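PDB 1FVP: Non-fluorescent flavoprotein from Photobacterium phosphoreum, which binds two flavin mononucleotides per subunit, each carrying a covalently attached myristate, a linkage probably made in the bioluminescence reaction. Local coordinates for residues A[63-66]-A[71-74]; A[74-77]-A[81-84]; A[202-207]-A[211-216]. All blocks are in the same frame, centred on the assembly; numbering follows the deposited sequence.

Contact 1. Residues A[63-66]-A[71-74]. Unlike the reference sequence in segment 63-66: P64 (reference Ser). With FMA (6-(3-tetradecanoic acid) flavine mononucleotide), chain C.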
# COMPACT_ATOMS: atom_id res chain seq x y z
N ALA A 63 -3.76 -13.47 -3.03
CA ALA A 63 -2.58 -13.49 -2.16
C ALA A 63 -2.39 -12.15 -1.46
O ALA A 63 -1.87 -11.22 -2.10
CB ALA A 63 -1.34 -13.76 -3.01
N PRO A 64 -2.78 -12.08 -0.20
CA PRO A 64 -2.67 -10.87 0.62
C PRO A 64 -1.26 -10.34 0.58
O PRO A 64 -0.42 -10.85 1.34
CB PRO A 64 -3.00 -11.34 2.03
CG PRO A 64 -2.76 -12.83 1.98
CD PRO A 64 -3.35 -13.18 0.60
N PHE A 65 -1.04 -9.39 -0.30
CA PHE A 65 0.30 -8.79 -0.40
C PHE A 65 0.12 -7.39 0.21
O PHE A 65 -0.85 -6.73 -0.13
CB PHE A 65 0.92 -8.71 -1.77
CG PHE A 65 1.21 -10.00 -2.47
CD1 PHE A 65 2.07 -10.93 -1.90
CD2 PHE A 65 0.63 -10.25 -3.72
CE1 PHE A 65 2.34 -12.12 -2.56
CE2 PHE A 65 0.88 -11.45 -4.39
CZ PHE A 65 1.75 -12.38 -3.80
N ILE A 66 1.05 -7.07 1.05
CA ILE A 66 1.03 -5.76 1.73
C ILE A 66 2.27 -5.08 1.15
O ILE A 66 3.30 -5.78 1.07
CB ILE A 66 1.02 -5.98 3.27
CG1 ILE A 66 -0.28 -6.69 3.72
CG2 ILE A 66 1.29 -4.71 4.11
CD1 ILE A 66 -1.62 -6.12 3.19
N LYS A 71 9.50 -2.18 -0.59
CA LYS A 71 9.32 -3.52 -0.04
C LYS A 71 7.94 -4.12 -0.20
O LYS A 71 6.97 -3.36 -0.22
CB LYS A 71 9.64 -3.56 1.45
CG LYS A 71 11.02 -3.02 1.86
CD LYS A 71 11.35 -3.46 3.29
CE LYS A 71 12.29 -2.50 4.00
NZ LYS A 71 11.87 -2.31 5.42
N LEU A 72 7.86 -5.42 -0.27
CA LEU A 72 6.58 -6.17 -0.42
C LEU A 72 6.49 -7.24 0.67
O LEU A 72 7.49 -7.93 0.98
CB LEU A 72 6.51 -6.58 -1.87
CG LEU A 72 5.89 -7.80 -2.47
CD1 LEU A 72 6.85 -8.99 -2.42
CD2 LEU A 72 4.58 -8.17 -1.78
N TYR A 73 5.32 -7.36 1.26
CA TYR A 73 5.03 -8.28 2.35
C TYR A 73 3.76 -9.08 2.09
O TYR A 73 3.04 -8.76 1.14
CB TYR A 73 4.80 -7.45 3.64
CG TYR A 73 5.97 -6.61 4.11
CD1 TYR A 73 6.39 -5.49 3.41
CD2 TYR A 73 6.66 -6.90 5.27
CE1 TYR A 73 7.44 -4.72 3.86
CE2 TYR A 73 7.72 -6.15 5.74
CZ TYR A 73 8.11 -5.05 5.01
OH TYR A 73 9.17 -4.30 5.43
N VAL A 74 3.50 -10.06 2.94
CA VAL A 74 2.29 -10.89 2.84
C VAL A 74 1.80 -11.17 4.27
O VAL A 74 2.53 -11.61 5.15
CB VAL A 74 2.38 -12.13 1.96
CG1 VAL A 74 3.63 -12.25 1.10
CG2 VAL A 74 2.10 -13.43 2.69
N1 FMA C . -4.13 -19.57 -3.28
C2 FMA C . -4.73 -20.24 -4.28
O2 FMA C . -5.78 -20.76 -4.34
N3 FMA C . -4.01 -20.41 -5.54
C4 FMA C . -2.78 -19.90 -5.68
O4 FMA C . -2.17 -20.03 -6.71
C4A FMA C . -2.18 -19.19 -4.61
N5 FMA C . -0.98 -18.68 -4.71
C5A FMA C . -0.34 -17.99 -3.77
C6 FMA C . 0.95 -17.51 -3.94
C7 FMA C . 1.53 -16.78 -2.94
C7M FMA C . 2.97 -16.18 -3.05
C8 FMA C . 0.84 -16.55 -1.69
C8M FMA C . 1.45 -15.78 -0.57
C9 FMA C . -0.43 -17.06 -1.53
C9A FMA C . -1.05 -17.80 -2.51
N10 FMA C . -2.34 -18.34 -2.41
C10 FMA C . -2.97 -19.04 -3.36
C1B FMA C . -3.01 -18.24 -1.10
C2B FMA C . -4.29 -17.62 -0.57
O2B FMA C . -3.87 -17.02 0.66
C3B FMA C . -5.26 -18.76 -0.25
O3' FMA C . -5.75 -19.29 -1.43
C4B FMA C . -6.41 -18.32 0.65
O4' FMA C . -5.81 -17.77 1.88
C5B FMA C . -7.34 -19.50 0.95
O5' FMA C . -6.63 -20.30 2.06
P FMA C . -6.88 -20.17 3.62
O1P FMA C . -5.59 -19.36 4.01
O2P FMA C . -8.07 -19.35 3.75
O3P FMA C . -7.07 -21.42 4.16
C1' FMA C . 2.52 -20.20 -5.43
O1' FMA C . 2.33 -21.41 -5.00
O2' FMA C . 3.41 -20.06 -6.27
C2' FMA C . 1.33 -19.30 -5.41
C3' FMA C . 1.62 -17.79 -5.24
C4' FMA C . 1.12 -17.02 -6.40
C5' FMA C . 1.66 -15.61 -6.58
C6' FMA C . 0.76 -14.89 -7.56
C7' FMA C . 1.38 -13.58 -8.03
C8' FMA C . 0.45 -12.75 -8.83
C9' FMA C . 1.00 -11.45 -9.41
C11 FMA C . 1.42 -10.52 -8.29
C12 FMA C . 2.86 -10.59 -7.89
C13 FMA C . 3.22 -10.13 -6.52
C14 FMA C . 3.40 -8.63 -6.40
C15 FMA C . 4.56 -8.24 -5.54

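Contact 2. Residues A[74-77]-A[81-84]. With FMA (6-(3-tetradecanoic acid) flavine mononucleotide), chain C.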
# COMPACT_ATOMS: atom_id res chain seq x y z
N VAL A 74 3.50 -10.06 2.94
CA VAL A 74 2.29 -10.89 2.84
C VAL A 74 1.80 -11.17 4.27
O VAL A 74 2.53 -11.61 5.15
CB VAL A 74 2.38 -12.13 1.96
CG1 VAL A 74 3.63 -12.25 1.10
CG2 VAL A 74 2.10 -13.43 2.69
N LEU A 75 0.53 -10.91 4.43
CA LEU A 75 -0.28 -11.05 5.65
C LEU A 75 -0.24 -12.53 6.06
O LEU A 75 -0.46 -13.38 5.18
CB LEU A 75 -1.67 -10.50 5.33
CG LEU A 75 -2.54 -9.91 6.42
CD1 LEU A 75 -2.27 -8.42 6.55
CD2 LEU A 75 -4.02 -10.13 6.10
N ALA A 76 0.06 -12.74 7.32
CA ALA A 76 0.12 -14.12 7.85
C ALA A 76 -1.26 -14.43 8.43
O ALA A 76 -1.53 -14.52 9.63
CB ALA A 76 1.27 -14.33 8.78
N THR A 77 -2.13 -14.61 7.46
CA THR A 77 -3.54 -14.89 7.49
C THR A 77 -3.93 -16.30 7.85
O THR A 77 -5.06 -16.53 8.33
CB THR A 77 -4.13 -14.57 6.05
OG1 THR A 77 -3.06 -13.77 5.46
CG2 THR A 77 -5.47 -13.85 6.06
N THR A 81 -1.27 -19.70 3.79
CA THR A 81 -0.94 -18.36 3.28
C THR A 81 0.34 -17.86 3.94
O THR A 81 0.79 -16.74 3.65
CB THR A 81 -2.17 -17.41 3.60
OG1 THR A 81 -3.28 -17.93 2.78
CG2 THR A 81 -1.97 -15.92 3.43
N VAL A 82 0.89 -18.67 4.82
CA VAL A 82 2.11 -18.33 5.57
C VAL A 82 3.25 -19.25 5.15
O VAL A 82 4.42 -18.84 5.09
CB VAL A 82 1.84 -18.34 7.09
CG1 VAL A 82 1.85 -19.73 7.71
CG2 VAL A 82 2.80 -17.43 7.84
N ASP A 83 2.84 -20.48 4.93
CA ASP A 83 3.78 -21.55 4.48
C ASP A 83 4.37 -21.05 3.15
O ASP A 83 5.57 -20.79 3.00
CB ASP A 83 3.01 -22.86 4.43
CG ASP A 83 3.78 -24.04 3.88
OD1 ASP A 83 4.06 -24.03 2.67
OD2 ASP A 83 4.06 -24.95 4.69
N ILE A 84 3.44 -20.84 2.23
CA ILE A 84 3.74 -20.33 0.90
C ILE A 84 4.71 -19.15 0.91
O ILE A 84 5.58 -19.06 0.03
CB ILE A 84 2.43 -19.93 0.12
CG1 ILE A 84 1.52 -21.16 0.02
CG2 ILE A 84 2.77 -19.34 -1.26
CD1 ILE A 84 0.11 -20.87 -0.58
N1 FMA C . -4.13 -19.57 -3.28
C2 FMA C . -4.73 -20.24 -4.28
O2 FMA C . -5.78 -20.76 -4.34
N3 FMA C . -4.01 -20.41 -5.54
C4 FMA C . -2.78 -19.90 -5.68
O4 FMA C . -2.17 -20.03 -6.71
C4A FMA C . -2.18 -19.19 -4.61
N5 FMA C . -0.98 -18.68 -4.71
C5A FMA C . -0.34 -17.99 -3.77
C6 FMA C . 0.95 -17.51 -3.94
C7 FMA C . 1.53 -16.78 -2.94
C7M FMA C . 2.97 -16.18 -3.05
C8 FMA C . 0.84 -16.55 -1.69
C8M FMA C . 1.45 -15.78 -0.57
C9 FMA C . -0.43 -17.06 -1.53
C9A FMA C . -1.05 -17.80 -2.51
N10 FMA C . -2.34 -18.34 -2.41
C10 FMA C . -2.97 -19.04 -3.36
C1B FMA C . -3.01 -18.24 -1.10
C2B FMA C . -4.29 -17.62 -0.57
O2B FMA C . -3.87 -17.02 0.66
C3B FMA C . -5.26 -18.76 -0.25
O3' FMA C . -5.75 -19.29 -1.43
C4B FMA C . -6.41 -18.32 0.65
O4' FMA C . -5.81 -17.77 1.88
C5B FMA C . -7.34 -19.50 0.95
O5' FMA C . -6.63 -20.30 2.06
P FMA C . -6.88 -20.17 3.62
O1P FMA C . -5.59 -19.36 4.01
O2P FMA C . -8.07 -19.35 3.75
O3P FMA C . -7.07 -21.42 4.16
C1' FMA C . 2.52 -20.20 -5.43
O1' FMA C . 2.33 -21.41 -5.00
O2' FMA C . 3.41 -20.06 -6.27
C2' FMA C . 1.33 -19.30 -5.41
C3' FMA C . 1.62 -17.79 -5.24
C4' FMA C . 1.12 -17.02 -6.40
C5' FMA C . 1.66 -15.61 -6.58
C6' FMA C . 0.76 -14.89 -7.56
C7' FMA C . 1.38 -13.58 -8.03
C8' FMA C . 0.45 -12.75 -8.83
C9' FMA C . 1.00 -11.45 -9.41
C11 FMA C . 1.42 -10.52 -8.29
C12 FMA C . 2.86 -10.59 -7.89
C13 FMA C . 3.22 -10.13 -6.52
C14 FMA C . 3.40 -8.63 -6.40
C15 FMA C . 4.56 -8.24 -5.54

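Contact 3. Residues A[202-207]-A[211-216]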
# COMPACT_ATOMS: atom_id res chain seq x y z
N GLU A 202 -5.58 5.36 16.34
CA GLU A 202 -6.89 5.93 16.06
C GLU A 202 -7.99 5.57 17.03
O GLU A 202 -9.16 5.88 16.69
CB GLU A 202 -7.44 5.52 14.69
CG GLU A 202 -6.85 5.91 13.36
CD GLU A 202 -6.30 7.30 13.29
OE1 GLU A 202 -5.18 7.63 13.64
OE2 GLU A 202 -7.13 8.08 12.79
N SER A 203 -7.68 4.92 18.12
CA SER A 203 -8.83 4.60 19.03
C SER A 203 -8.98 5.86 19.87
O SER A 203 -10.06 6.17 20.36
CB SER A 203 -8.56 3.34 19.79
OG SER A 203 -7.17 2.99 19.76
N MET A 204 -7.88 6.56 19.98
CA MET A 204 -7.60 7.78 20.70
C MET A 204 -8.30 9.03 20.16
O MET A 204 -7.80 9.67 19.23
CB MET A 204 -6.10 8.12 20.72
CG MET A 204 -5.28 7.09 21.47
SD MET A 204 -3.81 7.98 22.04
CE MET A 204 -2.61 7.56 20.78
N GLN A 205 -9.38 9.32 20.85
CA GLN A 205 -10.24 10.46 20.53
C GLN A 205 -9.60 11.80 20.85
O GLN A 205 -9.69 12.71 20.01
CB GLN A 205 -11.62 10.37 21.20
CG GLN A 205 -12.59 9.36 20.60
CD GLN A 205 -13.88 9.29 21.39
OE1 GLN A 205 -14.45 10.31 21.82
NE2 GLN A 205 -14.37 8.07 21.62
N ASP A 206 -9.02 11.95 22.01
CA ASP A 206 -8.44 13.25 22.40
C ASP A 206 -7.25 13.62 21.53
O ASP A 206 -6.10 13.48 21.98
CB ASP A 206 -8.19 13.24 23.90
CG ASP A 206 -7.54 14.51 24.41
OD1 ASP A 206 -7.19 15.42 23.63
OD2 ASP A 206 -7.40 14.56 25.65
N GLN A 207 -7.50 14.11 20.33
CA GLN A 207 -6.44 14.47 19.40
C GLN A 207 -5.19 14.91 20.12
O GLN A 207 -4.15 14.22 19.98
CB GLN A 207 -6.86 15.39 18.28
CG GLN A 207 -6.93 14.68 16.94
CD GLN A 207 -7.89 13.52 16.92
OE1 GLN A 207 -9.10 13.65 16.70
NE2 GLN A 207 -7.39 12.32 17.17
N LYS A 211 -1.51 13.49 19.44
CA LYS A 211 -0.37 14.26 18.88
C LYS A 211 0.78 14.21 19.88
O LYS A 211 1.94 14.18 19.46
CB LYS A 211 -0.70 15.69 18.52
CG LYS A 211 0.50 16.59 18.28
CD LYS A 211 0.17 18.07 18.21
CE LYS A 211 -0.50 18.58 19.46
NZ LYS A 211 0.38 18.68 20.66
N SER A 212 0.48 14.17 21.16
CA SER A 212 1.52 14.15 22.20
C SER A 212 2.17 12.81 22.41
O SER A 212 3.37 12.76 22.73
CB SER A 212 1.02 14.77 23.50
OG SER A 212 0.95 16.18 23.25
N VAL A 213 1.38 11.76 22.24
CA VAL A 213 1.89 10.39 22.37
C VAL A 213 2.68 10.04 21.09
O VAL A 213 3.34 9.00 21.09
CB VAL A 213 0.78 9.35 22.56
CG1 VAL A 213 1.10 8.46 23.76
CG2 VAL A 213 -0.61 9.90 22.59
N MET A 214 2.55 10.87 20.07
CA MET A 214 3.25 10.61 18.80
C MET A 214 4.60 11.30 18.76
O MET A 214 5.62 10.61 18.63
CB MET A 214 2.40 10.90 17.57
CG MET A 214 1.54 9.70 17.24
SD MET A 214 0.54 10.12 15.78
CE MET A 214 1.75 9.98 14.48
N ILE A 215 4.60 12.61 18.89
CA ILE A 215 5.89 13.31 18.85
C ILE A 215 6.73 12.99 20.07
O ILE A 215 7.93 13.35 20.03
CB ILE A 215 5.77 14.80 18.45
CG1 ILE A 215 6.11 15.77 19.62
CG2 ILE A 215 4.40 15.16 17.80
CD1 ILE A 215 7.32 16.70 19.25
N ASP A 216 6.20 12.34 21.09
CA ASP A 216 7.01 12.01 22.27
C ASP A 216 8.08 10.97 21.86
O ASP A 216 9.27 11.21 22.01
CB ASP A 216 6.28 11.34 23.42
CG ASP A 216 5.98 12.31 24.55
OD1 ASP A 216 5.91 13.50 24.21
OD2 ASP A 216 5.86 11.75 25.67

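Contact 1. Residues A[63-66]-A[71-74]
Residues 63-66 and 71-74 form an antiparallel beta pairing, the end of the hairpin of strands 65-68 and 71-75 that lies away from its turn, at one side of a flavin-fatty acid site. The register is set by two bridges. I66 and Y73 are the hydrogen-bonded pair: I66 N gives to Y73 O and Y73 N to I66 O, both at 2.6 Å. F65 and V74 follow as the non-hydrogen-bonded pair, with their CA atoms 4.3 Å apart; F65 CA also approaches Y73 O, and V74 CA approaches P64 O, as CA-H...O contacts. On the sheet face holding F65 and V74, the two side chains lie side by side, pointing the same way, and V74 CG1 meets the edge of the F65 ring at CD1, 3.6 Å away. The L72 side chain crosses that of F65 at a slant, its CD2 3.7 Å from both F65 CB and the ring atom F65 CD1. F65 CG stands anti to its carbonyl carbon (chi1 -63°), and the far end of the ring thereby meets the fatty chain, F65 CE2 lying 3.4 Å from FMA C13. L72 CG approaches the chain's terminal C15, and A63 CB packs 3.7 Å from FMA C9 on the flavin, so the hairpin lines the ligand from ring system to tail. On the opposite face, I66 CB and Y73 CB pack together. Beyond the hairpin, V74 bonds through its backbone to V93 of strand 92-94 and packs on A85 of helix 80-87, while L32 of the second subunit packs against L72.

Contact 2. Residues A[74-77]-A[81-84]
V74 opens the contact near the end of strand 71-75, its CG2 methyl 3.7 Å from T81 O. At L75 the backbone carbonyl carries the contact: L75 O has the T81 CG2 methyl 3.4 Å away and also accepts the T77 hydroxyl, T77 OG1 lying 2.6 Å off and far above the carbonyl plane. A76, between them, is the centre of an inverse gamma turn whose backbone bond, T77 N to L75 O, is weak. The A76 methyl packs on V82 CG2 at 3.6 Å. T77 and T81 cross at a slant, the T77 OG1 hydroxyl facing T81 CG2. This methyl is anti to the backbone N of T81 (chi1 -66° for OG1), an orientation that sets it against T77 OG1 and L75 O while OG1 faces the ligand's ribityl chain. The hydrogen bond of T81 OG1 with FMA O2B is modelled too short for its length to be trusted. Further along the helix, I84 CG2 lies 3.3 Å from FMA C7. The arrangement is the strand-to-helix junction of a beta-alpha-beta unit; strand 92-94 completes it, with L92 touching both A76 and V82.

Contact 3. Residues A[202-207]-A[211-216]
M204 leaves the backbone with CG anti to its carbonyl carbon (chi1 -64°), runs on nearly extended through CB-CG, and bends at the thioether (chi3 -97°), which brings its terminal methyl to V213. The two side chains reach toward each other tip to tip: M204 CE lies 3.6 Å from V213 CG2, and the sulfur follows, with M204 SD 3.8 Å from the same methyl. The contact between these two side chains runs through one branch of the valine, and it is apolar. Both residues start out pointing at the other segment, and both are buried. The second link is made by the backbone, where K211 N donates to Q207 O at 2.8 Å with an angle of 162° at the hydrogen, a bond of i to i+4 spacing. It belongs to the first turn of helix 207-227, and the backbone bond from I215 N to K211 O, 3.1 Å long, repeats the spacing one turn later. D206 occupies the N-cap position directly before this helix, its OD1 making a weak hydrogen bond to K209 N, and it is also the centre of an inverse gamma turn. M204 thus packs the loop after strand 195-199 back onto the helix it leads into, while the Q207-K211 bond belongs to the helix itself. N133 and V134 of strand 126-134 line the same region, N133 touching M204 and V134 touching V213. The side chain of V213 is about 5 Å from a bound FMA. On another flank, I34 of helix 23-38 packs against K211 and I215.

From the N terminus, contact 1 closes the hairpin between strands 65-68 and 71-75. Contact 2 begins on V74, where contact 1 ends, and closes the turn into helix 80-87; the loops follow one another without crossing. Their centres are 9 Å apart, and they touch mainly through P64, whose ring packs on T77 and T81 and whose carbonyl probably accepts a bond from L75 N, with I66 also packing on L75. Both flank one FMA. Contact 3 comes much later in the chain, closing the loop into helix 207-227 on the opposite side of the chain's centre, with its nearest atoms about 16 Å from contact 1 and about 17 Å from contact 2.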